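Long-range contact in methylaspartate ammonia-lyase (Citrobacter amalonaticus, PDB 1KKO), which catalyses the reversible, magnesium-dependent anti elimination of ammonia from L-threo-3-methylaspartate to give mesaconate: residues T364-L376 with N396-L408. Residues are numbered along the deposited sequence; the frame is centred on the assembly and turned at random.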
loop_
_atom_site.group_PDB
_atom_site.type_symbol
_atom_site.label_atom_id
_atom_site.label_comp_id
_atom_site.label_asym_id
_atom_site.label_seq_id
_atom_site.Cartn_x
_atom_site.Cartn_y
_atom_site.Cartn_z
ATOM N N THR A 364 0.255 8.795 -1.319
ATOM C CA THR A 364 1.309 7.804 -1.544
ATOM C C THR A 364 1.891 7.252 -0.264
ATOM O O THR A 364 1.595 7.697 0.829
ATOM C CB THR A 364 2.476 8.379 -2.361
ATOM O OG1 THR A 364 3.247 9.272 -1.534
ATOM C CG2 THR A 364 2.002 9.181 -3.551
ATOM N N GLU A 365 2.758 6.262 -0.422
ATOM C CA GLU A 365 3.444 5.676 0.710
ATOM C C GLU A 365 4.364 6.696 1.367
ATOM O O GLU A 365 4.494 6.723 2.586
ATOM C CB GLU A 365 4.171 4.384 0.311
ATOM C CG GLU A 365 5.620 4.476 -0.163
ATOM C CD GLU A 365 5.846 5.087 -1.536
ATOM O OE1 GLU A 365 4.955 5.765 -2.085
ATOM O OE2 GLU A 365 6.967 4.899 -2.054
ATOM N N ILE A 366 4.995 7.544 0.563
ATOM C CA ILE A 366 5.898 8.555 1.100
ATOM C C ILE A 366 5.127 9.656 1.801
ATOM O O ILE A 366 5.520 10.097 2.873
ATOM C CB ILE A 366 6.784 9.149 -0.011
ATOM C CG1 ILE A 366 7.771 8.092 -0.500
ATOM C CG2 ILE A 366 7.495 10.405 0.482
ATOM C CD1 ILE A 366 8.650 8.520 -1.628
ATOM N N SER A 367 4.033 10.122 1.219
ATOM C CA SER A 367 3.286 11.198 1.862
ATOM C C SER A 367 2.696 10.692 3.168
ATOM O O SER A 367 2.730 11.387 4.185
ATOM C CB SER A 367 2.240 11.798 0.924
ATOM O OG SER A 367 1.192 10.891 0.618
ATOM N N ALA A 368 2.173 9.470 3.172
ATOM C CA ALA A 368 1.618 8.900 4.390
ATOM C C ALA A 368 2.695 8.723 5.454
ATOM O O ALA A 368 2.476 9.054 6.620
ATOM C CB ALA A 368 0.947 7.569 4.114
ATOM N N ARG A 369 3.852 8.201 5.068
ATOM C CA ARG A 369 4.931 7.984 6.013
ATOM C C ARG A 369 5.357 9.321 6.623
ATOM O O ARG A 369 5.629 9.418 7.823
ATOM C CB ARG A 369 6.093 7.298 5.298
ATOM C CG ARG A 369 7.198 6.850 6.187
ATOM C CD ARG A 369 8.225 6.055 5.452
ATOM N NE ARG A 369 8.968 6.855 4.486
ATOM C CZ ARG A 369 9.121 6.566 3.202
ATOM N NH1 ARG A 369 8.537 5.505 2.651
ATOM N NH2 ARG A 369 9.848 7.368 2.457
ATOM N N THR A 370 5.461 10.344 5.789
ATOM C CA THR A 370 5.843 11.659 6.274
ATOM C C THR A 370 4.808 12.202 7.248
ATOM O O THR A 370 5.149 12.803 8.269
ATOM C CB THR A 370 6.041 12.614 5.109
ATOM O OG1 THR A 370 7.042 12.091 4.223
ATOM C CG2 THR A 370 6.569 13.966 5.573
ATOM N N CYS A 371 3.534 12.005 6.932
ATOM C CA CYS A 371 2.462 12.418 7.822
ATOM C C CYS A 371 2.554 11.763 9.198
ATOM O O CYS A 371 2.147 12.368 10.196
ATOM C CB CYS A 371 1.094 12.142 7.206
ATOM S SG CYS A 371 0.621 13.332 5.906
ATOM N N VAL A 372 3.046 10.530 9.270
ATOM C CA VAL A 372 3.219 9.895 10.564
ATOM C C VAL A 372 4.132 10.725 11.469
ATOM O O VAL A 372 3.879 10.883 12.669
ATOM C CB VAL A 372 3.774 8.461 10.417
ATOM C CG1 VAL A 372 4.197 7.889 11.765
ATOM C CG2 VAL A 372 2.726 7.571 9.783
ATOM N N HIS A 373 5.195 11.274 10.893
ATOM C CA HIS A 373 6.121 12.089 11.670
ATOM C C HIS A 373 5.493 13.394 12.116
ATOM O O HIS A 373 5.703 13.834 13.242
ATOM C CB HIS A 373 7.398 12.327 10.889
ATOM C CG HIS A 373 8.229 11.093 10.757
ATOM N ND1 HIS A 373 9.372 10.877 11.502
ATOM C CD2 HIS A 373 8.041 9.979 10.009
ATOM C CE1 HIS A 373 9.852 9.682 11.204
ATOM N NE2 HIS A 373 9.072 9.123 10.293
ATOM N N VAL A 374 4.719 14.012 11.241
ATOM C CA VAL A 374 3.995 15.205 11.607
ATOM C C VAL A 374 3.078 14.920 12.786
ATOM O O VAL A 374 3.048 15.695 13.740
ATOM C CB VAL A 374 3.221 15.721 10.410
ATOM C CG1 VAL A 374 2.220 16.789 10.817
ATOM C CG2 VAL A 374 4.202 16.244 9.349
ATOM N N ALA A 375 2.371 13.795 12.760
ATOM C CA ALA A 375 1.423 13.454 13.810
ATOM C C ALA A 375 2.111 13.141 15.122
ATOM O O ALA A 375 1.660 13.550 16.193
ATOM C CB ALA A 375 0.559 12.286 13.376
ATOM N N LEU A 376 3.203 12.399 15.074
ATOM C CA LEU A 376 3.893 12.029 16.298
ATOM C C LEU A 376 4.386 13.257 17.033
ATOM O O LEU A 376 4.455 13.253 18.264
ATOM C CB LEU A 376 5.051 11.088 16.005
ATOM C CG LEU A 376 4.650 9.642 15.728
ATOM C CD1 LEU A 376 5.863 8.848 15.289
ATOM C CD2 LEU A 376 4.007 9.009 16.966
ATOM N N ASN A 396 -0.207 -1.132 7.102
ATOM C CA ASN A 396 1.198 -1.505 7.087
ATOM C C ASN A 396 2.063 -0.242 7.038
ATOM O O ASN A 396 3.008 -0.095 7.796
ATOM C CB ASN A 396 1.397 -2.404 5.855
ATOM C CG ASN A 396 2.798 -2.917 5.676
ATOM O OD1 ASN A 396 3.780 -2.440 6.281
ATOM N ND2 ASN A 396 2.907 -3.921 4.816
ATOM N N ILE A 397 1.747 0.676 6.130
ATOM C CA ILE A 397 2.534 1.898 5.977
ATOM C C ILE A 397 2.488 2.793 7.223
ATOM O O ILE A 397 3.521 3.216 7.731
ATOM C CB ILE A 397 2.041 2.657 4.717
ATOM C CG1 ILE A 397 2.485 1.913 3.445
ATOM C CG2 ILE A 397 2.517 4.116 4.714
ATOM C CD1 ILE A 397 1.664 2.233 2.245
ATOM N N VAL A 398 1.293 3.085 7.709
ATOM C CA VAL A 398 1.132 4.050 8.803
ATOM C C VAL A 398 1.491 3.454 10.167
ATOM O O VAL A 398 2.309 4.019 10.903
ATOM C CB VAL A 398 -0.283 4.623 8.797
ATOM C CG1 VAL A 398 -0.507 5.484 10.008
ATOM C CG2 VAL A 398 -0.495 5.444 7.547
ATOM N N PHE A 399 0.894 2.325 10.515
ATOM C CA PHE A 399 1.154 1.707 11.811
ATOM C C PHE A 399 2.618 1.353 11.964
ATOM O O PHE A 399 3.213 1.636 13.006
ATOM C CB PHE A 399 0.290 0.463 11.929
ATOM C CG PHE A 399 0.289 -0.217 13.274
ATOM C CD1 PHE A 399 -0.451 0.291 14.326
ATOM C CD2 PHE A 399 0.938 -1.421 13.453
ATOM C CE1 PHE A 399 -0.502 -0.361 15.535
ATOM C CE2 PHE A 399 0.879 -2.080 14.679
ATOM C CZ PHE A 399 0.170 -1.533 15.711
ATOM N N ASN A 400 3.218 0.726 10.956
ATOM C CA ASN A 400 4.592 0.276 11.138
ATOM C C ASN A 400 5.568 1.439 11.189
ATOM O O ASN A 400 6.532 1.390 11.930
ATOM C CB ASN A 400 5.004 -0.738 10.081
ATOM C CG ASN A 400 4.145 -1.988 10.081
ATOM O OD1 ASN A 400 3.234 -2.169 10.898
ATOM N ND2 ASN A 400 4.466 -2.886 9.159
ATOM N N GLU A 401 5.379 2.470 10.371
ATOM C CA GLU A 401 6.262 3.627 10.465
ATOM C C GLU A 401 6.119 4.265 11.845
ATOM O O GLU A 401 7.107 4.681 12.462
ATOM C CB GLU A 401 5.960 4.676 9.399
ATOM C CG GLU A 401 6.852 5.906 9.482
ATOM C CD GLU A 401 8.297 5.655 9.053
ATOM O OE1 GLU A 401 8.614 4.542 8.583
ATOM O OE2 GLU A 401 9.125 6.590 9.119
HETATM N N MSE A 402 4.890 4.330 12.346
HETATM C CA MSE A 402 4.645 4.917 13.655
HETATM C C MSE A 402 5.406 4.160 14.724
HETATM O O MSE A 402 6.119 4.758 15.549
HETATM C CB MSE A 402 3.151 4.884 13.938
HETATM C CG MSE A 402 2.738 5.602 15.195
HETATM SE SE MSE A 402 0.818 5.508 15.482
HETATM C CE MSE A 402 0.690 3.612 16.034
ATOM N N ASN A 403 5.270 2.845 14.724
ATOM C CA ASN A 403 5.946 2.052 15.749
ATOM C C ASN A 403 7.459 1.981 15.586
ATOM O O ASN A 403 8.186 1.969 16.578
ATOM C CB ASN A 403 5.290 0.695 15.887
ATOM C CG ASN A 403 3.864 0.809 16.391
ATOM O OD1 ASN A 403 3.585 1.607 17.281
ATOM N ND2 ASN A 403 2.954 0.031 15.812
ATOM N N ARG A 404 7.939 1.982 14.352
ATOM C CA ARG A 404 9.370 2.045 14.121
ATOM C C ARG A 404 9.927 3.344 14.685
ATOM O O ARG A 404 10.988 3.367 15.299
ATOM C CB ARG A 404 9.704 1.999 12.625
ATOM C CG ARG A 404 9.740 0.621 11.996
ATOM C CD ARG A 404 10.358 0.648 10.621
ATOM N NE ARG A 404 9.567 1.415 9.645
ATOM C CZ ARG A 404 8.572 0.903 8.917
ATOM N NH1 ARG A 404 8.220 -0.362 9.063
ATOM N NH2 ARG A 404 7.934 1.656 8.041
ATOM N N THR A 405 9.202 4.424 14.456
ATOM C CA THR A 405 9.662 5.744 14.849
ATOM C C THR A 405 9.631 5.915 16.360
ATOM O O THR A 405 10.566 6.477 16.939
ATOM C CB THR A 405 8.828 6.811 14.156
ATOM O OG1 THR A 405 8.983 6.666 12.737
ATOM C CG2 THR A 405 9.356 8.214 14.470
ATOM N N ILE A 406 8.577 5.435 17.005
ATOM C CA ILE A 406 8.514 5.470 18.456
ATOM C C ILE A 406 9.711 4.704 19.015
ATOM O O ILE A 406 10.351 5.173 19.957
ATOM C CB ILE A 406 7.191 4.897 18.942
ATOM C CG1 ILE A 406 6.074 5.898 18.642
ATOM C CG2 ILE A 406 7.249 4.566 20.433
ATOM C CD1 ILE A 406 4.685 5.372 18.804
ATOM N N ALA A 407 10.033 3.545 18.442
ATOM C CA ALA A 407 11.160 2.759 18.931
ATOM C C ALA A 407 12.452 3.543 18.776
ATOM O O ALA A 407 13.292 3.525 19.686
ATOM C CB ALA A 407 11.260 1.447 18.205
ATOM N N LEU A 408 12.652 4.208 17.642
ATOM C CA LEU A 408 13.857 5.014 17.454
ATOM C C LEU A 408 13.936 6.138 18.491
ATOM O O LEU A 408 14.993 6.384 19.091
ATOM C CB LEU A 408 13.920 5.619 16.050
ATOM C CG LEU A 408 14.191 4.640 14.907
ATOM C CD1 LEU A 408 14.026 5.367 13.596
ATOM C CD2 LEU A 408 15.582 4.049 15.028
HETATM O O HOH W 1 10.475 7.964 6.988
#
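His373 and Glu401 make the direct polar link between the two helices. The imidazole NE2 donates to Glu401 OE2 at 2.8 Å, a nearly straight bond that arrives on the carboxylate's anti lone pair and lies in the ring plane. The carboxylate itself is turned 48° from the ring. At the other nitrogen, ND1 accepts from the backbone N of Thr151, so hydrogen bonds at both ring nitrogens fix the rotation of the imidazole. Glu401 starts with CG anti to its backbone N and then bends at chi2 (71°), which lays the carboxylate against the aliphatic part of Arg369, with Arg369 CG 3.3 Å from Glu401 CD. The arginine head passes beyond without a salt bridge; a water instead donates to Glu401 OE2 and accepts weakly from Arg369 NE. Glu401 OE1 receives Arg404 NH2 at 3.0 Å in a salt bridge within the same helix, and Arg404 also reaches Glu365 of the second subunit. A carboxylate shared in this way is likely to stay ionised. Thr405 OG1 is turned back to donate to Glu401 O.

Helices 365-378 and 392-410 follow the seventh and eighth strands of the TIM barrel characteristic of the enolase superfamily, and run side by side on its outer layer; over residues 365-376 and 396-408 their axes come within 8.9 Å at an angle of 41°.

Apolar packing fills the seam. Near the start of both segments, Ile397 spreads its branches, CD1 against Glu365 CB and CG2 against Ala368 CB, each at 3.8 Å. Val372 straddles the next turn: CG1 presses on the backbone at Met402 CA (3.6 Å), CG2 meets Val398 CG1. Farther along, Leu376 forks between Thr405 CG2, touched by CD1 at 3.6 Å, and the selenomethionine Met402 with Ile406, both met by CD2.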